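Local structure of L-serine ammonia-lyase (Rhizomucor miehei CAU432, 5C3U) at residues L25-P28 with N29-K32; Y87-Q91 with L92-A96; K102-N105 with E106-Q110; G182-L185 with N186-M190. The protein belongs to the pyridoxal-phosphate-dependent enzymes and holds pyridoxal-5'-phosphate in a pocket of an alpha/beta fold built on two open, largely parallel sheets. All blocks are in the same frame, centred on the assembly; numbering follows the deposited sequence. Where two conformers were deposited one is given.

Contact 1 (L25-P28 with N29-K32)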
ATOM      1  N   LEU A  25      -2.095 -16.896  -0.345  1.00 30.98           N
ATOM      2  CA  LEU A  25      -1.389 -17.956  -1.070  1.00 32.27           C
ATOM      3  C   LEU A  25      -0.130 -18.442  -0.372  1.00 33.10           C
ATOM      4  O   LEU A  25       0.656 -17.660   0.154  1.00 31.74           O
ATOM      5  CB  LEU A  25      -1.073 -17.519  -2.504  1.00 33.31           C
ATOM      6  CG  LEU A  25      -2.229 -17.136  -3.442  1.00 37.85           C
ATOM      7  CD1 LEU A  25      -1.670 -16.624  -4.761  1.00 39.12           C
ATOM      8  CD2 LEU A  25      -3.217 -18.276  -3.690  1.00 40.27           C
ATOM      9  N   HIS A  26       0.048 -19.759  -0.353  1.00 32.63           N
ATOM     10  CA  HIS A  26       1.282 -20.336   0.140  1.00 34.97           C
ATOM     11  C   HIS A  26       2.334 -20.206  -0.930  1.00 33.00           C
ATOM     12  O   HIS A  26       2.053 -20.385  -2.124  1.00 34.91           O
ATOM     13  CB  HIS A  26       1.047 -21.799   0.505  1.00 37.16           C
ATOM     14  CG  HIS A  26       2.212 -22.448   1.194  1.00 38.88           C
ATOM     15  ND1 HIS A  26       2.859 -23.516   0.672  1.00 40.49           N
ATOM     16  CD2 HIS A  26       2.849 -22.148   2.402  1.00 39.33           C
ATOM     17  CE1 HIS A  26       3.861 -23.883   1.504  1.00 39.91           C
ATOM     18  NE2 HIS A  26       3.853 -23.046   2.562  1.00 41.56           N
ATOM     19  N   ALA A  27       3.548 -19.855  -0.521  1.00 29.25           N
ATOM     20  CA  ALA A  27       4.674 -19.721  -1.441  1.00 29.67           C
ATOM     21  C   ALA A  27       5.661 -20.888  -1.242  1.00 30.49           C
ATOM     22  O   ALA A  27       6.582 -20.785  -0.431  1.00 32.34           O
ATOM     23  CB  ALA A  27       5.365 -18.376  -1.209  1.00 29.18           C
ATOM     24  N   PRO A  28       5.472 -22.013  -1.961  1.00 31.55           N
ATOM     25  CA  PRO A  28       6.260 -23.197  -1.563  1.00 31.94           C
ATOM     26  C   PRO A  28       7.767 -23.144  -1.840  1.00 32.75           C
ATOM     27  O   PRO A  28       8.545 -23.707  -1.065  1.00 35.79           O
ATOM     28  CB  PRO A  28       5.606 -24.351  -2.336  1.00 32.61           C
ATOM     29  CG  PRO A  28       4.871 -23.705  -3.464  1.00 33.80           C
ATOM     30  CD  PRO A  28       4.499 -22.315  -3.026  1.00 31.91           C
ATOM     31  N   ASN A  29       8.186 -22.480  -2.910  1.00 35.72           N
ATOM     32  CA  ASN A  29       9.621 -22.404  -3.226  1.00 36.63           C
ATOM     33  C   ASN A  29      10.321 -21.532  -2.196  1.00 37.99           C
ATOM     34  O   ASN A  29      11.429 -21.843  -1.749  1.00 37.57           O
ATOM     35  CB  ASN A  29       9.857 -21.887  -4.652  1.00 39.22           C
ATOM     36  CG  ASN A  29       9.307 -22.825  -5.718  1.00 43.64           C
ATOM     37  OD1 ASN A  29       9.419 -24.048  -5.618  1.00 46.85           O
ATOM     38  ND2 ASN A  29       8.713 -22.249  -6.755  1.00 45.98           N
ATOM     39  N   LEU A  30       9.639 -20.465  -1.790  1.00 35.14           N
ATOM     40  CA  LEU A  30      10.139 -19.576  -0.748  1.00 36.74           C
ATOM     41  C   LEU A  30      10.170 -20.241   0.617  1.00 35.55           C
ATOM     42  O   LEU A  30      11.118 -20.034   1.391  1.00 35.05           O
ATOM     43  CB  LEU A  30       9.292 -18.303  -0.669  1.00 38.61           C
ATOM     44  CG  LEU A  30       9.697 -17.150  -1.584  1.00 40.29           C
ATOM     45  CD1 LEU A  30       8.731 -15.994  -1.377  1.00 37.73           C
ATOM     46  CD2 LEU A  30      11.140 -16.725  -1.312  1.00 39.03           C
ATOM     47  N   THR A  31       9.115 -21.000   0.918  1.00 33.56           N
ATOM     48  CA  THR A  31       9.042 -21.724   2.184  0.50 35.53           C
ATOM     49  C   THR A  31      10.208 -22.698   2.314  1.00 34.24           C
ATOM     50  O   THR A  31      10.833 -22.774   3.381  1.00 32.18           O
ATOM     51  CB  THR A  31       7.711 -22.472   2.381  0.50 35.92           C
ATOM     52  OG1 THR A  31       7.507 -23.385   1.302  0.50 38.16           O
ATOM     53  CG2 THR A  31       6.556 -21.497   2.428  0.50 34.74           C
ATOM     54  N   LYS A  32      10.524 -23.396   1.226  1.00 35.34           N
ATOM     55  CA  LYS A  32      11.662 -24.319   1.206  1.00 41.28           C
ATOM     56  C   LYS A  32      12.987 -23.584   1.391  1.00 43.52           C
ATOM     57  O   LYS A  32      13.810 -23.976   2.223  1.00 45.69           O
ATOM     58  CB  LYS A  32      11.679 -25.150  -0.085  1.00 43.40           C
ATOM     59  CG  LYS A  32      12.572 -26.382  -0.003  1.00 46.81           C
ATOM     60  CD  LYS A  32      12.406 -27.272  -1.226  1.00 49.84           C
ATOM     61  CE  LYS A  32      12.949 -28.672  -0.958  1.00 54.07           C
ATOM     62  NZ  LYS A  32      13.089 -29.472  -2.210  1.00 56.38           N
TER

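Contact 2 (Y87-Q91 with L92-A96)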
ATOM      1  N   TYR A  87     -12.882   4.160  -9.195  1.00 22.02           N
ATOM      2  CA  TYR A  87     -13.724   2.978  -9.065  1.00 23.43           C
ATOM      3  C   TYR A  87     -14.884   3.185  -8.095  1.00 22.89           C
ATOM      4  O   TYR A  87     -16.025   2.877  -8.421  1.00 23.27           O
ATOM      5  CB  TYR A  87     -12.896   1.764  -8.668  1.00 24.54           C
ATOM      6  CG  TYR A  87     -13.736   0.551  -8.422  1.00 25.54           C
ATOM      7  CD1 TYR A  87     -14.214   0.265  -7.151  1.00 26.67           C
ATOM      8  CD2 TYR A  87     -14.115  -0.283  -9.476  1.00 28.55           C
ATOM      9  CE1 TYR A  87     -14.998  -0.848  -6.912  1.00 28.34           C
ATOM     10  CE2 TYR A  87     -14.921  -1.396  -9.247  1.00 28.91           C
ATOM     11  CZ  TYR A  87     -15.352  -1.673  -7.972  1.00 31.02           C
ATOM     12  OH  TYR A  87     -16.148  -2.768  -7.716  1.00 34.17           O
ATOM     13  N   CYS A  88     -14.598   3.697  -6.896  1.00 22.16           N
ATOM     14  CA  CYS A  88     -15.654   3.910  -5.880  1.00 25.52           C
ATOM     15  C   CYS A  88     -16.699   4.929  -6.348  1.00 25.43           C
ATOM     16  O   CYS A  88     -17.885   4.773  -6.085  1.00 25.65           O
ATOM     17  CB  CYS A  88     -15.038   4.379  -4.539  1.00 26.28           C
ATOM     18  SG  CYS A  88     -14.044   3.088  -3.742  1.00 30.84           S
ATOM     19  N   ALA A  89     -16.261   5.969  -7.061  1.00 24.72           N
ATOM     20  CA  ALA A  89     -17.175   7.017  -7.450  1.00 26.43           C
ATOM     21  C   ALA A  89     -18.156   6.398  -8.442  1.00 27.13           C
ATOM     22  O   ALA A  89     -19.367   6.619  -8.342  1.00 27.15           O
ATOM     23  CB  ALA A  89     -16.423   8.166  -8.083  1.00 26.04           C
ATOM     24  N   ARG A  90     -17.641   5.594  -9.371  1.00 26.72           N
ATOM     25  CA  ARG A  90     -18.544   4.921 -10.322  1.00 29.21           C
ATOM     26  C   ARG A  90     -19.538   3.975  -9.599  1.00 29.11           C
ATOM     27  O   ARG A  90     -20.737   3.963  -9.925  1.00 30.37           O
ATOM     28  CB  ARG A  90     -17.766   4.212 -11.445  1.00 32.88           C
ATOM     29  CG  ARG A  90     -18.646   3.309 -12.311  1.00 37.60           C
ATOM     30  CD  ARG A  90     -17.933   2.687 -13.509  1.00 42.71           C
ATOM     31  NE  ARG A  90     -16.842   1.763 -13.159  1.00 46.87           N
ATOM     32  CZ  ARG A  90     -16.958   0.440 -13.020  1.00 50.17           C
ATOM     33  NH1 ARG A  90     -15.881  -0.294 -12.708  1.00 45.10           N
ATOM     34  NH2 ARG A  90     -18.137  -0.156 -13.174  1.00 50.85           N
ATOM     35  N   GLN A  91     -19.065   3.216  -8.610  1.00 26.75           N
ATOM     36  CA  GLN A  91     -19.918   2.257  -7.875  1.00 27.94           C
ATOM     37  C   GLN A  91     -20.966   2.975  -7.038  1.00 29.49           C
ATOM     38  O   GLN A  91     -22.100   2.512  -6.923  1.00 30.01           O
ATOM     39  CB  GLN A  91     -19.102   1.362  -6.950  1.00 29.35           C
ATOM     40  CG  GLN A  91     -18.236   0.332  -7.657  1.00 33.10           C
ATOM     41  CD  GLN A  91     -19.031  -0.524  -8.619  1.00 37.28           C
ATOM     42  OE1 GLN A  91     -19.910  -1.271  -8.209  1.00 40.71           O
ATOM     43  NE2 GLN A  91     -18.717  -0.418  -9.903  1.00 41.64           N
ATOM     44  N   LEU A  92     -20.571   4.119  -6.471  1.00 27.53           N
ATOM     45  CA  LEU A  92     -21.445   4.909  -5.596  1.00 28.90           C
ATOM     46  C   LEU A  92     -22.343   5.913  -6.333  1.00 29.53           C
ATOM     47  O   LEU A  92     -23.225   6.521  -5.717  1.00 30.22           O
ATOM     48  CB  LEU A  92     -20.618   5.618  -4.508  1.00 27.82           C
ATOM     49  CG  LEU A  92     -19.847   4.656  -3.593  1.00 27.91           C
ATOM     50  CD1 LEU A  92     -18.791   5.407  -2.787  1.00 27.96           C
ATOM     51  CD2 LEU A  92     -20.783   3.864  -2.678  1.00 31.04           C
ATOM     52  N   GLY A  93     -22.129   6.079  -7.638  1.00 30.53           N
ATOM     53  CA  GLY A  93     -22.875   7.062  -8.437  1.00 32.65           C
ATOM     54  C   GLY A  93     -22.553   8.522  -8.127  1.00 33.45           C
ATOM     55  O   GLY A  93     -23.458   9.366  -8.060  1.00 34.06           O
ATOM     56  N   VAL A  94     -21.268   8.827  -7.942  1.00 29.99           N
ATOM     57  CA  VAL A  94     -20.821  10.142  -7.504  1.00 29.57           C
ATOM     58  C   VAL A  94     -19.810  10.679  -8.510  1.00 29.47           C
ATOM     59  O   VAL A  94     -19.096   9.898  -9.145  1.00 29.97           O
ATOM     60  CB  VAL A  94     -20.235  10.047  -6.068  1.00 32.63           C
ATOM     61  CG1 VAL A  94     -19.078  10.990  -5.860  1.00 35.11           C
ATOM     62  CG2 VAL A  94     -21.334  10.266  -5.038  1.00 33.50           C
ATOM     63  N   GLU A  95     -19.778  11.996  -8.682  1.00 29.76           N
ATOM     64  CA  GLU A  95     -18.743  12.660  -9.494  1.00 31.03           C
ATOM     65  C   GLU A  95     -17.331  12.535  -8.909  1.00 29.96           C
ATOM     66  O   GLU A  95     -17.131  12.665  -7.700  1.00 29.11           O
ATOM     67  CB  GLU A  95     -19.092  14.144  -9.621  1.00 36.44           C
ATOM     68  CG  GLU A  95     -18.638  14.826 -10.894  1.00 45.60           C
ATOM     69  CD  GLU A  95     -19.688  15.800 -11.410  1.00 49.94           C
ATOM     70  OE1 GLU A  95     -20.166  16.648 -10.622  1.00 54.40           O
ATOM     71  OE2 GLU A  95     -20.054  15.703 -12.601  1.00 54.07           O
ATOM     72  N   ALA A  96     -16.342  12.307  -9.766  1.00 26.62           N
ATOM     73  CA  ALA A  96     -14.945  12.305  -9.294  1.00 25.60           C
ATOM     74  C   ALA A  96     -14.106  13.207 -10.192  1.00 25.12           C
ATOM     75  O   ALA A  96     -14.266  13.214 -11.431  1.00 26.89           O
ATOM     76  CB  ALA A  96     -14.372  10.894  -9.259  1.00 25.40           C
TER

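Contact 3 (K102-N105 with E106-Q110)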
ATOM      1  N   LYS A 102       1.620  14.892 -15.454  1.00 34.10           N
ATOM      2  CA  LYS A 102       1.633  15.053 -16.910  1.00 38.37           C
ATOM      3  C   LYS A 102       2.006  13.790 -17.681  1.00 39.51           C
ATOM      4  O   LYS A 102       1.435  13.538 -18.737  1.00 43.07           O
ATOM      5  CB  LYS A 102       2.560  16.210 -17.312  1.00 39.22           C
ATOM      6  N   ALA A 103       2.937  12.995 -17.151  1.00 41.74           N
ATOM      7  CA  ALA A 103       3.467  11.829 -17.877  1.00 42.25           C
ATOM      8  C   ALA A 103       2.946  10.445 -17.428  1.00 43.01           C
ATOM      9  O   ALA A 103       3.625   9.429 -17.609  1.00 47.07           O
ATOM     10  CB  ALA A 103       4.990  11.862 -17.840  1.00 43.40           C
ATOM     11  N   THR A 104       1.741  10.404 -16.868  1.00 39.41           N
ATOM     12  CA  THR A 104       1.162   9.188 -16.277  1.00 38.12           C
ATOM     13  C   THR A 104       0.921   8.024 -17.266  1.00 39.66           C
ATOM     14  O   THR A 104       0.474   8.232 -18.396  1.00 40.06           O
ATOM     15  CB  THR A 104      -0.144   9.553 -15.511  1.00 35.19           C
ATOM     16  OG1 THR A 104       0.201  10.343 -14.363  1.00 32.78           O
ATOM     17  CG2 THR A 104      -0.923   8.320 -15.032  1.00 34.90           C
ATOM     18  N   ASN A 105       1.234   6.814 -16.794  1.00 41.79           N
ATOM     19  CA  ASN A 105       0.944   5.542 -17.457  1.00 45.40           C
ATOM     20  C   ASN A 105      -0.425   5.587 -18.135  1.00 45.46           C
ATOM     21  O   ASN A 105      -1.429   5.960 -17.520  1.00 43.55           O
ATOM     22  CB  ASN A 105       1.016   4.417 -16.408  1.00 47.20           C
ATOM     23  CG  ASN A 105       0.714   3.046 -16.977  1.00 50.16           C
ATOM     24  OD1 ASN A 105      -0.420   2.575 -16.902  1.00 50.88           O
ATOM     25  ND2 ASN A 105       1.729   2.391 -17.543  1.00 51.00           N
ATOM     26  N   GLU A 106      -0.463   5.223 -19.411  1.00 46.22           N
ATOM     27  CA  GLU A 106      -1.657   5.469 -20.211  1.00 44.88           C
ATOM     28  C   GLU A 106      -2.855   4.610 -19.824  1.00 40.77           C
ATOM     29  O   GLU A 106      -4.000   5.049 -19.956  1.00 38.53           O
ATOM     30  CB  GLU A 106      -1.361   5.335 -21.693  1.00 51.17           C
ATOM     31  CG  GLU A 106      -2.194   6.285 -22.522  1.00 54.21           C
ATOM     32  CD  GLU A 106      -1.418   6.838 -23.692  1.00 61.48           C
ATOM     33  OE1 GLU A 106      -1.805   6.539 -24.848  1.00 64.08           O
ATOM     34  OE2 GLU A 106      -0.419   7.559 -23.450  1.00 62.14           O
ATOM     35  N   ARG A 107      -2.596   3.405 -19.334  1.00 37.88           N
ATOM     36  CA  ARG A 107      -3.686   2.545 -18.862  1.00 39.31           C
ATOM     37  C   ARG A 107      -4.328   3.044 -17.576  1.00 35.92           C
ATOM     38  O   ARG A 107      -5.516   2.832 -17.343  1.00 34.15           O
ATOM     39  CB  ARG A 107      -3.240   1.093 -18.743  1.00 38.94           C
ATOM     40  CG  ARG A 107      -3.413   0.376 -20.066  1.00 42.55           C
ATOM     41  CD  ARG A 107      -2.760  -0.993 -20.101  1.00 42.88           C
ATOM     42  NE  ARG A 107      -2.880  -1.549 -21.454  1.00 42.81           N
ATOM     43  CZ  ARG A 107      -1.997  -1.347 -22.435  1.00 43.28           C
ATOM     44  NH1 ARG A 107      -0.903  -0.619 -22.225  1.00 40.22           N
ATOM     45  NH2 ARG A 107      -2.203  -1.884 -23.632  1.00 39.89           N
ATOM     46  N   ILE A 108      -3.535   3.713 -16.744  1.00 34.32           N
ATOM     47  CA  ILE A 108      -4.075   4.385 -15.579  1.00 33.59           C
ATOM     48  C   ILE A 108      -5.083   5.442 -16.045  1.00 31.78           C
ATOM     49  O   ILE A 108      -6.213   5.487 -15.539  1.00 33.87           O
ATOM     50  CB  ILE A 108      -2.943   4.980 -14.709  1.00 31.91           C
ATOM     51  CG1 ILE A 108      -2.080   3.843 -14.146  1.00 32.38           C
ATOM     52  CG2 ILE A 108      -3.509   5.864 -13.598  1.00 32.21           C
ATOM     53  CD1 ILE A 108      -1.067   4.264 -13.096  1.00 32.52           C
ATOM     54  N   CYS A 109      -4.678   6.246 -17.034  1.00 31.40           N
ATOM     55  CA  CYS A 109      -5.507   7.302 -17.608  1.00 31.58           C
ATOM     56  C   CYS A 109      -6.772   6.741 -18.237  1.00 33.13           C
ATOM     57  O   CYS A 109      -7.869   7.269 -18.020  1.00 28.43           O
ATOM     58  CB  CYS A 109      -4.719   8.131 -18.622  1.00 33.35           C
ATOM     59  SG  CYS A 109      -3.381   9.099 -17.864  1.00 38.64           S
ATOM     60  N   GLN A 110      -6.623   5.644 -18.977  1.00 31.65           N
ATOM     61  CA  GLN A 110      -7.772   5.038 -19.653  1.00 35.12           C
ATOM     62  C   GLN A 110      -8.779   4.484 -18.646  1.00 32.45           C
ATOM     63  O   GLN A 110      -9.987   4.602 -18.847  1.00 34.86           O
ATOM     64  CB  GLN A 110      -7.336   3.923 -20.604  1.00 38.78           C
ATOM     65  CG  GLN A 110      -8.498   3.291 -21.366  1.00 43.66           C
ATOM     66  CD  GLN A 110      -9.253   4.297 -22.225  1.00 49.35           C
ATOM     67  OE1 GLN A 110      -8.773   4.720 -23.280  1.00 55.12           O
ATOM     68  NE2 GLN A 110     -10.443   4.682 -21.778  1.00 51.49           N
TER

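Contact 4 (G182-L185 with N186-M190). With PLP (pyridoxal-5'-phosphate), chain B.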
ATOM      1  N   GLY A 182       1.792   5.580   5.876  1.00 24.72           N
ATOM      2  CA  GLY A 182       1.459   4.837   7.081  1.00 23.88           C
ATOM      3  C   GLY A 182       0.007   4.435   7.299  1.00 24.86           C
ATOM      4  O   GLY A 182      -0.317   3.894   8.349  1.00 23.77           O
ATOM      5  N   GLY A 183      -0.863   4.667   6.303  1.00 23.10           N
ATOM      6  CA  GLY A 183      -2.277   4.276   6.408  1.00 21.91           C
ATOM      7  C   GLY A 183      -2.479   2.784   6.586  1.00 21.79           C
ATOM      8  O   GLY A 183      -3.234   2.340   7.449  1.00 21.04           O
ATOM      9  N   LEU A 184      -1.818   2.003   5.737  1.00 21.66           N
ATOM     10  CA  LEU A 184      -1.939   0.539   5.782  1.00 21.42           C
ATOM     11  C   LEU A 184      -1.341   0.025   7.079  1.00 20.52           C
ATOM     12  O   LEU A 184      -1.973  -0.752   7.804  1.00 21.38           O
ATOM     13  CB  LEU A 184      -1.256  -0.094   4.573  1.00 21.91           C
ATOM     14  CG  LEU A 184      -1.245  -1.615   4.508  1.00 22.27           C
ATOM     15  CD1 LEU A 184      -2.653  -2.208   4.535  1.00 24.56           C
ATOM     16  CD2 LEU A 184      -0.478  -2.037   3.249  1.00 25.07           C
ATOM     17  N   LEU A 185      -0.143   0.505   7.374  1.00 20.71           N
ATOM     18  CA  LEU A 185       0.507   0.224   8.638  1.00 21.07           C
ATOM     19  C   LEU A 185      -0.434   0.414   9.836  1.00 21.88           C
ATOM     20  O   LEU A 185      -0.571  -0.487  10.667  1.00 21.37           O
ATOM     21  CB  LEU A 185       1.763   1.068   8.804  1.00 21.73           C
ATOM     22  CG  LEU A 185       2.445   0.823  10.153  1.00 23.70           C
ATOM     23  CD1 LEU A 185       2.900  -0.636  10.259  1.00 25.33           C
ATOM     24  CD2 LEU A 185       3.593   1.786  10.402  1.00 25.48           C
ATOM     25  N   ASN A 186      -1.049   1.590   9.927  1.00 21.01           N
ATOM     26  CA  ASN A 186      -1.994   1.891  11.020  1.00 21.48           C
ATOM     27  C   ASN A 186      -3.150   0.896  11.084  1.00 23.16           C
ATOM     28  O   ASN A 186      -3.514   0.430  12.164  1.00 23.60           O
ATOM     29  CB  ASN A 186      -2.541   3.333  10.907  1.00 22.47           C
ATOM     30  CG  ASN A 186      -1.453   4.401  11.015  1.00 23.96           C
ATOM     31  OD1 ASN A 186      -0.313   4.124  11.402  1.00 24.35           O
ATOM     32  ND2 ASN A 186      -1.804   5.637  10.655  1.00 23.98           N
ATOM     33  N   GLY A 187      -3.752   0.589   9.932  1.00 21.22           N
ATOM     34  CA  GLY A 187      -4.817  -0.406   9.910  1.00 21.83           C
ATOM     35  C   GLY A 187      -4.339  -1.787  10.365  1.00 22.58           C
ATOM     36  O   GLY A 187      -5.040  -2.490  11.094  1.00 24.40           O
ATOM     37  N   VAL A 188      -3.142  -2.178   9.940  1.00 22.67           N
ATOM     38  CA  VAL A 188      -2.595  -3.471  10.353  1.00 22.52           C
ATOM     39  C   VAL A 188      -2.424  -3.535  11.882  1.00 24.87           C
ATOM     40  O   VAL A 188      -2.944  -4.453  12.546  1.00 25.20           O
ATOM     41  CB  VAL A 188      -1.294  -3.799   9.588  1.00 23.30           C
ATOM     42  CG1 VAL A 188      -0.637  -5.058  10.134  1.00 25.22           C
ATOM     43  CG2 VAL A 188      -1.620  -4.006   8.108  1.00 23.19           C
ATOM     44  N   ILE A 189      -1.765  -2.534  12.441  1.00 24.80           N
ATOM     45  CA  ILE A 189      -1.549  -2.521  13.884  1.00 26.82           C
ATOM     46  C   ILE A 189      -2.890  -2.483  14.640  1.00 28.24           C
ATOM     47  O   ILE A 189      -3.103  -3.247  15.595  1.00 29.71           O
ATOM     48  CB  ILE A 189      -0.665  -1.347  14.300  1.00 27.49           C
ATOM     49  CG1 ILE A 189       0.754  -1.524  13.743  1.00 28.06           C
ATOM     50  CG2 ILE A 189      -0.623  -1.226  15.820  1.00 27.72           C
ATOM     51  CD1 ILE A 189       1.553  -0.241  13.794  1.00 28.04           C
ATOM     52  N   MET A 190      -3.801  -1.624  14.196  1.00 29.72           N
ATOM     53  CA  MET A 190      -5.124  -1.540  14.827  1.00 30.86           C
ATOM     54  C   MET A 190      -5.913  -2.841  14.719  1.00 30.68           C
ATOM     55  O   MET A 190      -6.529  -3.276  15.695  1.00 29.72           O
ATOM     56  CB  MET A 190      -5.923  -0.356  14.282  1.00 33.43           C
ATOM     57  CG  MET A 190      -5.385   0.977  14.766  1.00 37.21           C
ATOM     58  SD  MET A 190      -6.037   2.412  13.880  1.00 44.35           S
ATOM     59  CE  MET A 190      -6.290   3.492  15.288  1.00 43.81           C
TER
HETATM   60  N1  PLP B 401       1.770  -0.439  -1.649  1.00 26.72           N
HETATM   61  C2  PLP B 401       0.900  -0.004  -2.578  1.00 26.55           C
HETATM   62  C2A PLP B 401       0.847  -0.599  -3.964  1.00 26.39           C
HETATM   63  C3  PLP B 401      -0.011   1.091  -2.238  1.00 26.84           C
HETATM   64  O3  PLP B 401      -0.911   1.553  -3.161  1.00 28.00           O
HETATM   65  C4  PLP B 401       0.068   1.630  -0.863  1.00 27.32           C
HETATM   66  C4A PLP B 401      -0.847   2.707  -0.455  1.00 27.96           C
HETATM   67  C5  PLP B 401       1.070   1.073   0.082  1.00 28.88           C
HETATM   68  C6  PLP B 401       1.880   0.033  -0.386  1.00 27.81           C
HETATM   69  C5A PLP B 401       1.219   1.586   1.516  1.00 29.08           C
HETATM   70  O4P PLP B 401       0.698   2.908   1.580  1.00 29.63           O
HETATM   71  P   PLP B 401       0.451   3.822   2.895  1.00 24.57           P
HETATM   72  O1P PLP B 401      -0.897   3.501   3.438  1.00 26.22           O
HETATM   73  O2P PLP B 401       1.610   3.599   3.883  1.00 25.29           O
HETATM   74  O3P PLP B 401       0.542   5.159   2.246  1.00 26.21           O

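Contact 1 (L25-P28 with N29-K32)
Pro28 starts helix 28-34 and residues 29-32 carry its first turn on, the N-H groups of Thr31 and Lys32 returning to Ala27 and Pro28; this is a strand-to-helix junction at the rim of the six-stranded sheet, with Ala27 as N-cap. Asn29 continues the turn from Pro28. Leu30 brings its CB to 4.0 Å from Ala27 CB, and this small apolar pair continues into Val38 and Leu40 on the neighbouring strand beside Ala27, and into Cys289 and Tyr290 of helix 280-290 beside Leu30. Thr31 N gives a fairly straight bond to Ala27 O (2.9 Å), aimed nearly along the C=O axis. In the conformer described here, one of two, OG1 stands between the backbone N and the carbonyl carbon (chi1 58°), 2.6 Å from Pro28 O, while CG2 comes obliquely to the His26 ring. CG2 is so tight against His26 NE2 and Ala27 O that this rotamer, and the OG1 bond with it, is doubtful in detail. The polar partner of His26 NE2 is Asn37 OD1, through a weak hydrogen bond. Lys32 sends its chain away, but its N reaches Pro28 O at 3.0 Å, tilted 32° from the carbonyl plane.

Contact 2 (Y87-Q91 with L92-A96)
Ala89 CB meets Ala96 CB at 3.6 Å, the tightest apolar touch between the end of helix 79-92 and the start of strand 95-100. The same methyl lies 4.5 Å from Val94 CG1, so one small side chain in the last turn receives two residues of the chain that leaves it. Leu92 packs back the other way: with CG beside its own backbone N, its branch lies against the carbonyl of Cys88, and CD1 comes within 4.3 Å of Cys88 CB. Backbone bonds fix these pairs. Leu92 N closes the final regular turn on Cys88 O (2.8 Å). Beyond it, Gly93 takes a positive phi (69°) that ends the helix and turns the chain out of it, and Val94 N returns to Ala89 O at 2.9 Å in an almost straight bond (174°); a weak bond joins Gly93 N to Arg90 O. On the outer side of the helix, chi1 of Gln91 (-71°) sets CG over one face of the Tyr87 ring, near its rim, and the bend at chi2 turns the amide back, with NE2 3.3 Å above one face of the Arg90 guanidinium, offset toward its rim. The stronger partner of Arg90 is Asp115, which forms a salt bridge with NE. Further out, Met53 and Cys60 of helix 52-67 cover Cys88, while Val64 and Phe73 cover Val94. The six-to-one bond, the weak five-to-two bond inside it, the glycine after the helix and the Ala89-Val94 apolar pair make a Schellman motif, which here leads from helix to strand within the beta-alpha-beta crossover linking parallel strands 72-75 and 95-100.

Contact 3 (K102-N105 with E106-Q110)
The amide of Asn105 is the flat group that meets the helix. Over one face lies the backbone N of Glu106, 3.5 Å from Asn105 CG. Ile108 comes in at the oxygen end, its CG1 3.5 Å from Asn105 OD1, the two side chains crossing at about a right angle. That oxygen end faces the helix start. With CG anti to the backbone N (chi1 179°), OD1 is carried forward to Ile108 N, a weak bond of 3.3 Å, and it also lies alongside Arg107 CB. Ile108 N has two weak acceptors, since Asn105 O takes a bond from it as well, at a poorer angle than OD1. The firmer bond of that carbonyl goes to Cys109 N, 3.3 Å away in the carbonyl plane and fairly straight (161°). The N-H groups of the first turn would favour the partly negative oxygen placed there. Before the cap, Thr104 lays its methyl across the same turn: CG2 touches Ile108 CG2 at 3.8 Å and Cys109 SG at 3.8 Å. Its hydroxyl is turned elsewhere, OG1 bonding to Pro101 O, which probably helps hold the rotation that presents the methyl. An asparagine N-cap reaching the third helical residue is thus joined by a Thr104-Cys109 contact, between the residue before the cap and the fourth of the helix, that resembles a hydrophobic staple; together they start helix 106-114 at the end of the loop that follows strand 95-100.

Contact 4 (G182-L185 with N186-M190)
Leu185 holds CG anti to its backbone N (chi1 178°, chi2 62°) and Ile189 holds CG1 beside its own (chi1 -66°) with the chain extended beyond, and these settings bring the CD1 atoms together at 3.8 Å, one turn apart on helix 183-194. This is the first part of the helix whose N-terminal, glycine-rich turn receives the phosphate of pyridoxal-5'-phosphate, as in fold-type II relatives. About a quarter of a turn round the helix, Leu184 CD1 reaches Val188 CG2 at 4.1 Å, its CG also anti to the backbone N. Main-chain bonds run from Asn186, Gly187, Val188 and Ile189 back to the carbonyls four residues earlier, the first of them to Gly182, the N-cap. Asn186 lays its CG close over Gly182 O, but its amide is held from outside, OD1 by Ser244 and ND2 by Ser241. Val202 of the next strand lies against both Leu185 and Val188. The glycine at 183 lets the phosphate approach the main chain closely, and the helix end probably favours its negative charge; Gly180, Gly181, Asn80 and Ser147 supply further bonds. Within this turn the grip comes from two N-H groups: Gly182 N to O2P at 2.8 Å and Leu184 N to O1P at 2.9 Å.

All four contacts are ends of helices joined to neighbouring chain, but their burial differs. Contact 4 is fully buried near the centre of the chain, while contacts 1, 2 and 3 are partly buried, their centres about 20 Å from the centre of the chain. Contacts 1 and 4 adjoin the six-stranded sheet, contact 1 at its edge; contact 2 runs into strand 95-100 of the four-stranded sheet and contact 3 follows it, centres about 19 Å apart. Contacts 1, 3 and 4 open helices and contact 2 closes one. The polar chemistry follows: a proline carbonyl in contact 1, backbone bonds past a glycine in contact 2, a side-chain amide in contact 3, and the phosphate of pyridoxal-5'-phosphate in contact 4.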